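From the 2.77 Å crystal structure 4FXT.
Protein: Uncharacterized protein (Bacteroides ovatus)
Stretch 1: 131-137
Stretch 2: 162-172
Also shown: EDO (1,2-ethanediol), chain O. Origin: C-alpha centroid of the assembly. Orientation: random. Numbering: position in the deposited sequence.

Stretch 1 (131-137) GIYLGTG
Stretch 2 (162-172) TAEIEIPSGLV

Two strands can pack chiefly through their side chains, without sharing a ladder of hydrogen bonds, and this pair from Bacteroides ovatus is a compact example. Strand 131-135 and strand 162-166, both continuing from earlier in the chain, run in broadly the same direction, their axes inclined by 38° (signed crossing angle -38°) and approaching to 8.3 Å. That spacing is too wide for backbone pairing, and no hydrogen bond crosses between the stretches. Apolar contact does the work instead, burying 411 Å² in total. The register places Ile132 CA 7.1 Å from Ile165 CA, Leu134 CA 7.7 Å from Ile167 CA, and Thr136 CA 7.1 Å from Leu171 CA.

Extended backbone alternates its side chains, and stretch 1 follows the rule. Gly131 (phi/psi -130/145) lies out of reach; a CB here would clash with Tyr133 OH. Ile132 (-109/129; chi1 m, chi2 97°) points toward the partner, as do Ala163 (-142/143) and Ile165 (-107/134; chi1 t, chi2 t). Ile132 CD1 meets Ala163 CB at 3.7 Å, and Ile132 CG2 meets Ile165 CG2 at 3.6 Å, while Ile132 O lies 3.4 Å from Ile165 CD1. Tyr133 (-123/140; chi1 m, chi2 -78°) points away, as do Glu164 (-119/122) and Glu166 (-76/135) on the other strand, and none of these three side chains comes within 6 Å of the opposite stretch; the backbone of Glu166 does take part, its O lying 3.9 Å from Leu134 CD1.

Leu134 (-120/130; chi1 m, chi2 t) has the largest covered area, 94 Å². Its CD1 sits 3.8 Å from Ile165 CG2 and 4.0 Å from Pro168 CD, and also packs on backbone, 4.1 Å from Ile167 CA. Leu134 CB reaches Leu171 CD2 at 4.2 Å. Beyond the strand, stretch 2 turns: Ile167 (-70/121), Pro168 (-71/161), Ser169 (-53/-42) and Gly170 (-80/12) lead to Leu171 (-132/-15), and Leu171 N donates to Pro168 O at 3.0 Å. The turn brings Leu171 (chi1 -116°, chi2 p) back toward stretch 1.

At Gly135 (-135/162) the missing side chain leaves space for a 1,2-ethanediol, probably from the crystallisation liquor; a CB would clash with its C1. Thr136 (-79/-35; chi1 p) points sideways and sets CG2 3.3 Å from Leu171 CD1, while Thr136 N donates to EDO O2 at 2.8 Å, nearly linearly at 167°. Gly137 (-110/163) completes the diol site, its N donating to EDO O1 at 3.0 Å.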

ATOM      1  N   GLY A 131      10.221   4.804  -6.334  1.00 38.86           N
ATOM      2  CA  GLY A 131      11.136   3.680  -6.205  1.00 38.36           C
ATOM      3  C   GLY A 131      10.617   2.357  -6.731  1.00 43.43           C
ATOM      4  O   GLY A 131       9.417   2.092  -6.671  1.00 42.21           O
ATOM      5  N   ILE A 132      11.523   1.540  -7.291  1.00 42.96           N
ATOM      6  CA  ILE A 132      11.287   0.159  -7.708  1.00 44.42           C
ATOM      7  C   ILE A 132      12.044  -0.701  -6.715  1.00 46.76           C
ATOM      8  O   ILE A 132      13.216  -0.433  -6.457  1.00 45.59           O
ATOM      9  CB  ILE A 132      11.624  -0.188  -9.189  1.00 49.71           C
ATOM     10  CG1 ILE A 132      10.891   0.706 -10.206  1.00 50.39           C
ATOM     11  CG2 ILE A 132      11.373  -1.668  -9.502  1.00 50.39           C
ATOM     12  CD1 ILE A 132      11.679   1.745 -10.627  1.00 63.48           C
ATOM     13  N   TYR A 133      11.372  -1.702  -6.122  1.00 44.09           N
ATOM     14  CA  TYR A 133      11.982  -2.561  -5.108  1.00 43.63           C
ATOM     15  C   TYR A 133      11.896  -4.027  -5.522  1.00 49.07           C
ATOM     16  O   TYR A 133      10.900  -4.440  -6.122  1.00 49.39           O
ATOM     17  CB  TYR A 133      11.280  -2.329  -3.767  1.00 43.08           C
ATOM     18  CG  TYR A 133      11.275  -0.862  -3.374  1.00 44.93           C
ATOM     19  CD1 TYR A 133      12.410  -0.260  -2.839  1.00 48.11           C
ATOM     20  CD2 TYR A 133      10.143  -0.072  -3.555  1.00 44.02           C
ATOM     21  CE1 TYR A 133      12.435   1.102  -2.540  1.00 48.92           C
ATOM     22  CE2 TYR A 133      10.145   1.280  -3.228  1.00 44.98           C
ATOM     23  CZ  TYR A 133      11.299   1.865  -2.724  1.00 53.85           C
ATOM     24  OH  TYR A 133      11.357   3.210  -2.446  1.00 52.05           O
ATOM     25  N   LEU A 134      12.973  -4.783  -5.257  1.00 45.14           N
ATOM     26  CA  LEU A 134      13.060  -6.238  -5.455  1.00 46.73           C
ATOM     27  C   LEU A 134      13.358  -6.884  -4.129  1.00 52.70           C
ATOM     28  O   LEU A 134      14.261  -6.416  -3.436  1.00 54.04           O
ATOM     29  CB  LEU A 134      14.111  -6.670  -6.509  1.00 48.20           C
ATOM     30  CG  LEU A 134      14.053  -6.063  -7.951  1.00 52.59           C
ATOM     31  CD1 LEU A 134      15.213  -6.534  -8.767  1.00 52.43           C
ATOM     32  CD2 LEU A 134      12.742  -6.374  -8.665  1.00 53.73           C
ATOM     33  N   GLY A 135      12.584  -7.909  -3.759  1.00 48.18           N
ATOM     34  CA  GLY A 135      12.734  -8.627  -2.494  1.00 47.20           C
ATOM     35  C   GLY A 135      12.669 -10.134  -2.622  1.00 49.61           C
ATOM     36  O   GLY A 135      12.190 -10.652  -3.638  1.00 48.59           O
ATOM     37  N   THR A 136      13.157 -10.856  -1.590  1.00 45.74           N
ATOM     38  CA  THR A 136      13.146 -12.325  -1.624  1.00 47.19           C
ATOM     39  C   THR A 136      11.725 -12.833  -1.269  1.00 52.93           C
ATOM     40  O   THR A 136      11.265 -13.835  -1.831  1.00 53.36           O
ATOM     41  CB  THR A 136      14.220 -12.951  -0.696  1.00 55.47           C
ATOM     42  OG1 THR A 136      13.967 -12.574   0.639  1.00 65.07           O
ATOM     43  CG2 THR A 136      15.631 -12.520  -1.018  1.00 51.93           C
ATOM     44  N   GLY A 137      11.053 -12.106  -0.361  1.00 48.28           N
ATOM     45  CA  GLY A 137       9.730 -12.438   0.145  1.00 46.66           C
ATOM     46  C   GLY A 137       8.593 -11.534  -0.281  1.00 46.39           C
ATOM     47  O   GLY A 137       8.810 -10.401  -0.684  1.00 41.22           O
ATOM     48  N   THR A 162       8.232   3.317 -18.015  1.00 38.05           N
ATOM     49  CA  THR A 162       9.049   2.108 -17.950  1.00 37.97           C
ATOM     50  C   THR A 162      10.385   2.413 -17.250  1.00 42.89           C
ATOM     51  O   THR A 162      11.005   3.437 -17.519  1.00 43.58           O
ATOM     52  CB  THR A 162       9.276   1.547 -19.367  1.00 39.00           C
ATOM     53  OG1 THR A 162       8.016   1.314 -19.992  1.00 38.17           O
ATOM     54  CG2 THR A 162      10.121   0.266 -19.387  1.00 28.00           C
ATOM     55  N   ALA A 163      10.798   1.531 -16.351  1.00 39.80           N
ATOM     56  CA  ALA A 163      12.067   1.604 -15.644  1.00 40.34           C
ATOM     57  C   ALA A 163      12.646   0.190 -15.477  1.00 49.07           C
ATOM     58  O   ALA A 163      11.887  -0.773 -15.315  1.00 51.62           O
ATOM     59  CB  ALA A 163      11.895   2.290 -14.305  1.00 39.48           C
ATOM     60  N   GLU A 164      13.978   0.059 -15.572  1.00 44.38           N
ATOM     61  CA  GLU A 164      14.622  -1.231 -15.446  1.00 44.13           C
ATOM     62  C   GLU A 164      15.577  -1.240 -14.275  1.00 51.02           C
ATOM     63  O   GLU A 164      16.505  -0.421 -14.242  1.00 51.62           O
ATOM     64  CB  GLU A 164      15.364  -1.595 -16.725  1.00 46.52           C
ATOM     65  CG  GLU A 164      14.470  -1.791 -17.922  1.00 55.29           C
ATOM     66  CD  GLU A 164      15.209  -2.149 -19.190  1.00 76.86           C
ATOM     67  OE1 GLU A 164      16.225  -1.483 -19.500  1.00 80.71           O
ATOM     68  OE2 GLU A 164      14.725  -3.051 -19.911  1.00 69.02           O
ATOM     69  N   ILE A 165      15.350  -2.183 -13.321  1.00 47.46           N
ATOM     70  CA  ILE A 165      16.155  -2.407 -12.120  1.00 45.86           C
ATOM     71  C   ILE A 165      16.944  -3.696 -12.328  1.00 52.63           C
ATOM     72  O   ILE A 165      16.393  -4.698 -12.784  1.00 54.20           O
ATOM     73  CB  ILE A 165      15.277  -2.434 -10.833  1.00 46.41           C
ATOM     74  CG1 ILE A 165      16.145  -2.547  -9.549  1.00 45.23           C
ATOM     75  CG2 ILE A 165      14.177  -3.509 -10.905  1.00 45.08           C
ATOM     76  CD1 ILE A 165      15.453  -2.300  -8.276  1.00 42.69           C
ATOM     77  N   GLU A 166      18.240  -3.659 -12.010  1.00 49.11           N
ATOM     78  CA  GLU A 166      19.125  -4.802 -12.142  1.00 49.27           C
ATOM     79  C   GLU A 166      18.886  -5.830 -10.994  1.00 53.07           C
ATOM     80  O   GLU A 166      18.784  -5.459  -9.824  1.00 49.89           O
ATOM     81  CB  GLU A 166      20.574  -4.326 -12.153  1.00 51.43           C
ATOM     82  CG  GLU A 166      21.555  -5.431 -12.492  1.00 71.93           C
ATOM     83  CD  GLU A 166      22.966  -4.965 -12.786  1.00109.87           C
ATOM     84  OE1 GLU A 166      23.155  -4.200 -13.761  1.00126.24           O
ATOM     85  OE2 GLU A 166      23.895  -5.490 -12.137  1.00103.67           O
ATOM     86  N   ILE A 167      18.815  -7.127 -11.357  1.00 51.47           N
ATOM     87  CA  ILE A 167      18.616  -8.226 -10.422  1.00 50.99           C
ATOM     88  C   ILE A 167      19.902  -8.366  -9.584  1.00 60.39           C
ATOM     89  O   ILE A 167      20.984  -8.536 -10.165  1.00 64.06           O
ATOM     90  CB  ILE A 167      18.232  -9.539 -11.160  1.00 53.81           C
ATOM     91  CG1 ILE A 167      17.018  -9.349 -12.062  1.00 53.38           C
ATOM     92  CG2 ILE A 167      18.003 -10.665 -10.166  1.00 53.55           C
ATOM     93  CD1 ILE A 167      16.687 -10.508 -13.000  1.00 56.72           C
ATOM     94  N   PRO A 168      19.819  -8.249  -8.241  1.00 57.37           N
ATOM     95  CA  PRO A 168      21.039  -8.334  -7.421  1.00 59.90           C
ATOM     96  C   PRO A 168      21.610  -9.770  -7.370  1.00 71.14           C
ATOM     97  O   PRO A 168      20.905 -10.739  -7.671  1.00 71.80           O
ATOM     98  CB  PRO A 168      20.568  -7.864  -6.035  1.00 60.21           C
ATOM     99  CG  PRO A 168      19.124  -8.175  -6.000  1.00 62.59           C
ATOM    100  CD  PRO A 168      18.626  -7.991  -7.408  1.00 57.71           C
ATOM    101  N   SER A 169      22.903  -9.884  -6.996  1.00 71.37           N
ATOM    102  CA  SER A 169      23.667 -11.130  -6.901  1.00 74.53           C
ATOM    103  C   SER A 169      22.957 -12.198  -6.038  1.00 78.53           C
ATOM    104  O   SER A 169      22.926 -13.379  -6.396  1.00 78.19           O
ATOM    105  CB  SER A 169      25.053 -10.860  -6.316  1.00 81.96           C
ATOM    106  OG  SER A 169      24.986 -10.296  -5.013  1.00 94.91           O
ATOM    107  N   GLY A 170      22.394 -11.770  -4.925  1.00 75.52           N
ATOM    108  CA  GLY A 170      21.716 -12.680  -4.015  1.00 76.89           C
ATOM    109  C   GLY A 170      20.303 -13.064  -4.407  1.00 79.69           C
ATOM    110  O   GLY A 170      19.588 -13.649  -3.592  1.00 80.51           O
ATOM    111  N   LEU A 171      19.894 -12.747  -5.654  1.00 72.41           N
ATOM    112  CA  LEU A 171      18.554 -13.051  -6.151  1.00 68.63           C
ATOM    113  C   LEU A 171      18.584 -13.704  -7.527  1.00 70.73           C
ATOM    114  O   LEU A 171      17.579 -14.275  -7.952  1.00 70.87           O
ATOM    115  CB  LEU A 171      17.761 -11.734  -6.231  1.00 65.28           C
ATOM    116  CG  LEU A 171      16.550 -11.582  -5.331  1.00 67.43           C
ATOM    117  CD1 LEU A 171      16.892 -11.798  -3.933  1.00 67.91           C
ATOM    118  CD2 LEU A 171      15.988 -10.214  -5.430  1.00 65.87           C
ATOM    119  N   VAL A 172      19.730 -13.628  -8.210  1.00 64.81           N
ATOM    120  CA  VAL A 172      19.887 -14.005  -9.607  1.00 64.74           C
ATOM    121  C   VAL A 172      19.727 -15.561  -9.800  1.00 68.01           C
ATOM    122  O   VAL A 172      19.304 -15.992 -10.881  1.00 66.44           O
ATOM    123  CB  VAL A 172      21.259 -13.485 -10.132  1.00 69.66           C
ATOM    124  CG1 VAL A 172      22.444 -14.257  -9.562  1.00 71.70           C
ATOM    125  CG2 VAL A 172      21.312 -13.472 -11.641  1.00 70.55           C
TER
HETATM  126  C1  EDO O 301      12.249  -8.462   1.237  1.00 67.93           C
HETATM  127  O1  EDO O 301      11.543  -9.697   1.440  1.00 67.08           O
HETATM  128  C2  EDO O 301      13.800  -8.565   1.432  1.00 68.40           C
HETATM  129  O2  EDO O 301      14.443  -9.316   0.406  1.00 68.67           O